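Spectinomycin phosphotransferase (Legionella pneumophila serogroup 1, PDB 3I0O) probably transfers a phosphate group from a nucleotide to spectinomycin, binding ADP and magnesium in a kinase-like fold of the aminoglycoside phosphotransferase family. Local coordinates at residues K123-I128 with E265-I270; K116-L121 with I260-E265. One frame throughout, in Å; residues are numbered along the deposited sequence.

Interaction 1. Residues K123-I128 with E265-I270; sequences KVLRQI and EGYGEI
The backbones of Lys123 and Gly266 come within 4.2 Å of each other, CA to CA, where helix 115-130 passes the C-terminal end of helix 257-267 in the helical part of this aminoglycoside phosphotransferase fold. Gly266, which has no side chain, permits this approach, and its O lies 3.2 Å from Lys123 CA in a CA-H...O contact. Gly268, with a positive phi of 102°, is the first residue after Tyr267 to leave helical geometry.

Arg126 carries most of the side-chain contact. With its CG trans to the backbone N (chi1 -173°) and a bend at chi2, the Arg126 side chain crosses that of Tyr267 at about a right angle. CD sits over the middle of one ring face, 3.7 Å from the centroid of Tyr267, a CH-pi contact; the guanidinium lies farther off, where any cation-pi attraction is weak. Leu125 approaches the same ring less closely, its CB 4.1 Å from Tyr267 CD1, and also packs on Leu243 of helix 240-243. The Tyr267 hydroxyl is hydrogen-bonded to His129 ND1, farther along helix 115-130.

Beyond the ring, the arginine reaches the C-terminal end of helix 257-267. Ile270 CD1 lies over one face of the guanidinium, while Ile270 CG2 is 3.7 Å from Arg126 NH1. That nitrogen donates to the terminal helical carbonyl, Arg126 NH1 to Tyr267 O at 2.9 Å, nearly straight at 163° and in both the guanidinium and carbonyl planes.

Interaction 2. Residues K116-L121 with I260-E265; sequences KQWKQL and IQYFYE
A close helix-helix crossing in the helical part of the aminoglycoside phosphotransferase fold brings Trp118 and Lys119 of helix 115-130 against Tyr262 and Phe263 of helix 257-267. The local axes approach to 6.6 Å at a signed crossing angle of -50°, near enough for backbone to meet backbone. Two CA-H...O contacts document this: Phe263 CA points its hydrogen almost straight at Trp118 O (3.5 Å, 169° at the hydrogen), and Lys119 CA faces Tyr262 O less directly.

The apolar packing centres on Trp118, which is buried together with Phe263 and Leu121. Trp118 CB meets Tyr262 CB at 3.5 Å, and the two side chains cross at about a right angle. The benzo part of the indole reaches the next residue along, with Trp118 CE3 3.9 Å from Phe263 CB. A chi1 of 170° turns the Phe263 ring away from its own N and along helix 115-130, where CE1 lies 4.0 Å from Leu121 O. Other parts of the fold close in around this group: Trp254 meets the Trp118 indole edge-to-face and also touches Leu121, and Leu243 of helix 240-243 packs on Phe263.

The outer side is built from Lys119 and Glu265, both exposed. They touch through the methylenes of the lysine rather than its ammonium: Lys119 NZ stays 4.6 Å from Glu265 OE2, so the opposite charges may attract without forming a salt bridge. A final bend at chi4 turns NZ aside, leaving Lys119 CE as the atom nearest the carboxylate, 3.2 Å from Glu265 OE2.

Interactions 1 and 2 are successive parts of one interface between helices 115-130 and 257-267, their centres about 8 Å apart. Glu265 belongs to both ranges, and two packing contacts join them: Leu125 CD1 to Phe263 CZ at 3.9 Å, and Gly266 N to Lys119 CG at 3.8 Å. The rings of Phe263 and Tyr267 also meet, their planes about 20° apart, making the apolar side continuous. None of the residues seen to bind nucleotide or magnesium lies in either interaction. From the side chain of magnesium-binding Asn217, those of Leu121 and Leu125 are about 9 and 10 Å away; Leu121 is about 14 Å from both magnesium and ADP, so this packing is at some remove from the nucleotide site.

Interaction 1. Residues K123-I128 with E265-I270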
loop_
_atom_site.group_PDB
_atom_site.type_symbol
_atom_site.label_atom_id
_atom_site.label_comp_id
_atom_site.label_asym_id
_atom_site.label_seq_id
_atom_site.Cartn_x
_atom_site.Cartn_y
_atom_site.Cartn_z
ATOM N N LYS A 123 -1.567 18.802 -0.546
ATOM C CA LYS A 123 -2.877 19.410 -0.534
ATOM C C LYS A 123 -3.966 18.341 -0.559
ATOM O O LYS A 123 -4.954 18.442 0.163
ATOM C CB LYS A 123 -3.038 20.358 -1.730
ATOM C CG LYS A 123 -4.391 21.055 -1.759
ATOM C CD LYS A 123 -4.417 22.257 -2.684
ATOM C CE LYS A 123 -5.728 23.026 -2.509
ATOM N NZ LYS A 123 -5.780 24.276 -3.317
ATOM N N VAL A 124 -3.775 17.314 -1.384
ATOM C CA VAL A 124 -4.746 16.232 -1.504
ATOM C C VAL A 124 -4.789 15.317 -0.284
ATOM O O VAL A 124 -5.856 14.833 0.076
ATOM C CB VAL A 124 -4.479 15.368 -2.756
ATOM C CG1 VAL A 124 -5.421 14.173 -2.781
ATOM C CG2 VAL A 124 -4.667 16.202 -4.003
ATOM N N LEU A 125 -3.642 15.062 0.344
ATOM C CA LEU A 125 -3.636 14.204 1.526
ATOM C C LEU A 125 -4.380 14.926 2.642
ATOM O O LEU A 125 -5.130 14.298 3.392
ATOM C CB LEU A 125 -2.215 13.894 1.991
ATOM C CG LEU A 125 -1.814 12.435 2.251
ATOM C CD1 LEU A 125 -0.885 12.424 3.447
ATOM C CD2 LEU A 125 -3.014 11.539 2.519
ATOM N N ARG A 126 -4.175 16.242 2.745
ATOM C CA ARG A 126 -4.859 17.039 3.762
ATOM C C ARG A 126 -6.363 16.934 3.509
ATOM O O ARG A 126 -7.138 16.750 4.444
ATOM C CB ARG A 126 -4.419 18.509 3.705
ATOM C CG ARG A 126 -4.968 19.376 4.845
ATOM C CD ARG A 126 -4.448 18.916 6.214
ATOM N NE ARG A 126 -5.094 19.611 7.331
ATOM C CZ ARG A 126 -4.687 20.763 7.862
ATOM N NH1 ARG A 126 -3.613 21.392 7.401
ATOM N NH2 ARG A 126 -5.375 21.293 8.860
ATOM N N GLN A 127 -6.768 17.032 2.242
ATOM C CA GLN A 127 -8.184 16.919 1.878
ATOM C C GLN A 127 -8.772 15.595 2.373
ATOM O O GLN A 127 -9.864 15.567 2.949
ATOM C CB GLN A 127 -8.359 16.983 0.361
ATOM C CG GLN A 127 -8.671 18.342 -0.215
ATOM C CD GLN A 127 -8.926 18.268 -1.716
ATOM O OE1 GLN A 127 -7.989 18.249 -2.525
ATOM N NE2 GLN A 127 -10.203 18.204 -2.095
ATOM N N ILE A 128 -8.047 14.503 2.128
ATOM C CA ILE A 128 -8.480 13.176 2.552
ATOM C C ILE A 128 -8.611 13.127 4.069
ATOM O O ILE A 128 -9.607 12.644 4.595
ATOM C CB ILE A 128 -7.479 12.093 2.127
ATOM C CG1 ILE A 128 -7.383 12.040 0.606
ATOM C CG2 ILE A 128 -7.907 10.752 2.689
ATOM C CD1 ILE A 128 -6.195 11.246 0.102
ATOM N N GLU A 265 3.915 22.316 2.239
ATOM C CA GLU A 265 3.493 23.581 1.667
ATOM C C GLU A 265 2.030 23.448 1.246
ATOM O O GLU A 265 1.251 24.389 1.365
ATOM C CB GLU A 265 4.361 23.897 0.453
ATOM C CG GLU A 265 4.269 25.317 -0.047
ATOM C CD GLU A 265 5.276 25.585 -1.152
ATOM O OE1 GLU A 265 6.466 25.240 -0.951
ATOM O OE2 GLU A 265 4.881 26.138 -2.209
ATOM N N GLY A 266 1.667 22.265 0.754
ATOM C CA GLY A 266 0.305 22.014 0.322
ATOM C C GLY A 266 -0.545 21.373 1.405
ATOM O O GLY A 266 -1.754 21.592 1.464
ATOM N N TYR A 267 0.078 20.575 2.264
ATOM C CA TYR A 267 -0.653 19.909 3.340
ATOM C C TYR A 267 -1.047 20.917 4.408
ATOM O O TYR A 267 -2.104 20.802 5.033
ATOM C CB TYR A 267 0.209 18.824 3.988
ATOM C CG TYR A 267 -0.530 17.993 5.015
ATOM C CD1 TYR A 267 -1.341 16.929 4.625
ATOM C CD2 TYR A 267 -0.417 18.270 6.377
ATOM C CE1 TYR A 267 -2.015 16.156 5.564
ATOM C CE2 TYR A 267 -1.091 17.507 7.325
ATOM C CZ TYR A 267 -1.885 16.450 6.910
ATOM O OH TYR A 267 -2.536 15.680 7.840
ATOM N N GLY A 268 -0.181 21.903 4.613
ATOM C CA GLY A 268 -0.436 22.919 5.617
ATOM C C GLY A 268 0.386 22.621 6.854
ATOM O O GLY A 268 -0.007 21.799 7.681
ATOM N N GLU A 269 1.539 23.275 6.977
ATOM C CA GLU A 269 2.417 23.069 8.125
ATOM C C GLU A 269 1.618 23.070 9.428
ATOM O O GLU A 269 1.081 24.100 9.835
ATOM C CB GLU A 269 3.499 24.158 8.165
ATOM N N ILE A 270 1.520 21.900 10.059
ATOM C CA ILE A 270 0.811 21.770 11.328
ATOM C C ILE A 270 1.589 20.897 12.307
ATOM O O ILE A 270 2.705 20.465 12.020
ATOM C CB ILE A 270 -0.615 21.190 11.153
ATOM C CG1 ILE A 270 -0.556 19.764 10.607
ATOM C CG2 ILE A 270 -1.428 22.104 10.246
ATOM C CD1 ILE A 270 -1.914 19.098 10.538
#

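Interaction 2. Residues K116-L121 with I260-E265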
loop_
_atom_site.group_PDB
_atom_site.type_symbol
_atom_site.label_atom_id
_atom_site.label_comp_id
_atom_site.label_asym_id
_atom_site.label_seq_id
_atom_site.Cartn_x
_atom_site.Cartn_y
_atom_site.Cartn_z
ATOM N N LYS A 116 6.028 21.210 -7.617
ATOM C CA LYS A 116 4.613 21.541 -7.753
ATOM C C LYS A 116 3.722 20.333 -7.437
ATOM O O LYS A 116 2.741 20.455 -6.698
ATOM C CB LYS A 116 4.329 22.067 -9.173
ATOM N N GLN A 117 4.060 19.169 -7.995
ATOM C CA GLN A 117 3.281 17.957 -7.743
ATOM C C GLN A 117 3.360 17.597 -6.262
ATOM O O GLN A 117 2.375 17.158 -5.671
ATOM C CB GLN A 117 3.786 16.797 -8.609
ATOM C CG GLN A 117 3.509 16.984 -10.098
ATOM C CD GLN A 117 4.074 15.864 -10.969
ATOM O OE1 GLN A 117 5.248 15.492 -10.860
ATOM N NE2 GLN A 117 3.242 15.336 -11.854
ATOM N N TRP A 118 4.523 17.809 -5.652
ATOM C CA TRP A 118 4.675 17.515 -4.234
ATOM C C TRP A 118 3.700 18.365 -3.419
ATOM O O TRP A 118 3.126 17.900 -2.431
ATOM C CB TRP A 118 6.125 17.765 -3.766
ATOM C CG TRP A 118 6.982 16.532 -3.825
ATOM C CD1 TRP A 118 8.002 16.274 -4.700
ATOM C CD2 TRP A 118 6.838 15.345 -3.020
ATOM N NE1 TRP A 118 8.496 15.003 -4.495
ATOM C CE2 TRP A 118 7.800 14.412 -3.472
ATOM C CE3 TRP A 118 5.986 14.980 -1.963
ATOM C CZ2 TRP A 118 7.933 13.137 -2.901
ATOM C CZ3 TRP A 118 6.122 13.706 -1.397
ATOM C CH2 TRP A 118 7.089 12.806 -1.870
ATOM N N LYS A 119 3.514 19.611 -3.841
ATOM C CA LYS A 119 2.605 20.519 -3.154
ATOM C C LYS A 119 1.182 20.012 -3.329
ATOM O O LYS A 119 0.368 20.060 -2.408
ATOM C CB LYS A 119 2.727 21.927 -3.741
ATOM C CG LYS A 119 1.951 23.004 -2.985
ATOM C CD LYS A 119 2.264 24.390 -3.561
ATOM C CE LYS A 119 1.784 25.532 -2.662
ATOM N NZ LYS A 119 0.312 25.537 -2.464
ATOM N N GLN A 120 0.897 19.516 -4.524
ATOM C CA GLN A 120 -0.424 19.003 -4.845
ATOM C C GLN A 120 -0.736 17.745 -4.032
ATOM O O GLN A 120 -1.877 17.530 -3.630
ATOM C CB GLN A 120 -0.503 18.693 -6.336
ATOM C CG GLN A 120 -1.900 18.473 -6.844
ATOM C CD GLN A 120 -1.907 17.754 -8.170
ATOM O OE1 GLN A 120 -0.959 17.860 -8.951
ATOM N NE2 GLN A 120 -2.983 17.024 -8.441
ATOM N N LEU A 121 0.273 16.910 -3.795
ATOM C CA LEU A 121 0.060 15.692 -3.021
ATOM C C LEU A 121 -0.229 16.049 -1.565
ATOM O O LEU A 121 -1.068 15.431 -0.918
ATOM C CB LEU A 121 1.277 14.765 -3.099
ATOM C CG LEU A 121 1.094 13.440 -2.350
ATOM C CD1 LEU A 121 -0.042 12.671 -2.978
ATOM C CD2 LEU A 121 2.367 12.615 -2.395
ATOM N N ILE A 260 10.178 17.126 1.458
ATOM C CA ILE A 260 9.277 17.092 2.599
ATOM C C ILE A 260 8.633 18.466 2.791
ATOM O O ILE A 260 7.441 18.559 3.083
ATOM C CB ILE A 260 10.025 16.683 3.903
ATOM C CG1 ILE A 260 10.661 15.302 3.726
ATOM C CG2 ILE A 260 9.055 16.645 5.082
ATOM C CD1 ILE A 260 11.419 14.802 4.946
ATOM N N GLN A 261 9.415 19.531 2.624
ATOM C CA GLN A 261 8.886 20.889 2.783
ATOM C C GLN A 261 7.892 21.220 1.660
ATOM O O GLN A 261 6.859 21.842 1.908
ATOM C CB GLN A 261 10.028 21.908 2.804
ATOM N N TYR A 262 8.210 20.822 0.426
ATOM C CA TYR A 262 7.301 21.054 -0.698
ATOM C C TYR A 262 5.937 20.470 -0.315
ATOM O O TYR A 262 4.894 21.096 -0.515
ATOM C CB TYR A 262 7.746 20.309 -1.958
ATOM C CG TYR A 262 9.010 20.760 -2.643
ATOM C CD1 TYR A 262 9.453 22.084 -2.576
ATOM C CD2 TYR A 262 9.690 19.878 -3.490
ATOM C CE1 TYR A 262 10.533 22.519 -3.354
ATOM C CE2 TYR A 262 10.764 20.298 -4.270
ATOM C CZ TYR A 262 11.177 21.618 -4.203
ATOM O OH TYR A 262 12.201 22.020 -5.031
ATOM N N PHE A 263 5.966 19.247 0.210
ATOM C CA PHE A 263 4.761 18.535 0.614
ATOM C C PHE A 263 3.922 19.304 1.634
ATOM O O PHE A 263 2.719 19.491 1.444
ATOM C CB PHE A 263 5.129 17.163 1.201
ATOM C CG PHE A 263 3.976 16.461 1.855
ATOM C CD1 PHE A 263 3.099 15.692 1.107
ATOM C CD2 PHE A 263 3.734 16.622 3.217
ATOM C CE1 PHE A 263 1.996 15.096 1.703
ATOM C CE2 PHE A 263 2.631 16.031 3.825
ATOM C CZ PHE A 263 1.760 15.268 3.067
ATOM N N TYR A 264 4.554 19.729 2.724
ATOM C CA TYR A 264 3.834 20.448 3.760
ATOM C C TYR A 264 3.302 21.791 3.292
ATOM O O TYR A 264 2.347 22.332 3.858
ATOM C CB TYR A 264 4.708 20.602 5.001
ATOM C CG TYR A 264 4.634 19.382 5.878
ATOM C CD1 TYR A 264 5.628 18.406 5.846
ATOM C CD2 TYR A 264 3.516 19.160 6.679
ATOM C CE1 TYR A 264 5.505 17.236 6.586
ATOM C CE2 TYR A 264 3.382 17.997 7.420
ATOM C CZ TYR A 264 4.374 17.038 7.370
ATOM O OH TYR A 264 4.215 15.876 8.087
ATOM N N GLU A 265 3.915 22.316 2.239
ATOM C CA GLU A 265 3.493 23.581 1.667
ATOM C C GLU A 265 2.030 23.448 1.246
ATOM O O GLU A 265 1.251 24.389 1.365
ATOM C CB GLU A 265 4.361 23.897 0.453
ATOM C CG GLU A 265 4.269 25.317 -0.047
ATOM C CD GLU A 265 5.276 25.585 -1.152
ATOM O OE1 GLU A 265 6.466 25.240 -0.951
ATOM O OE2 GLU A 265 4.881 26.138 -2.209
#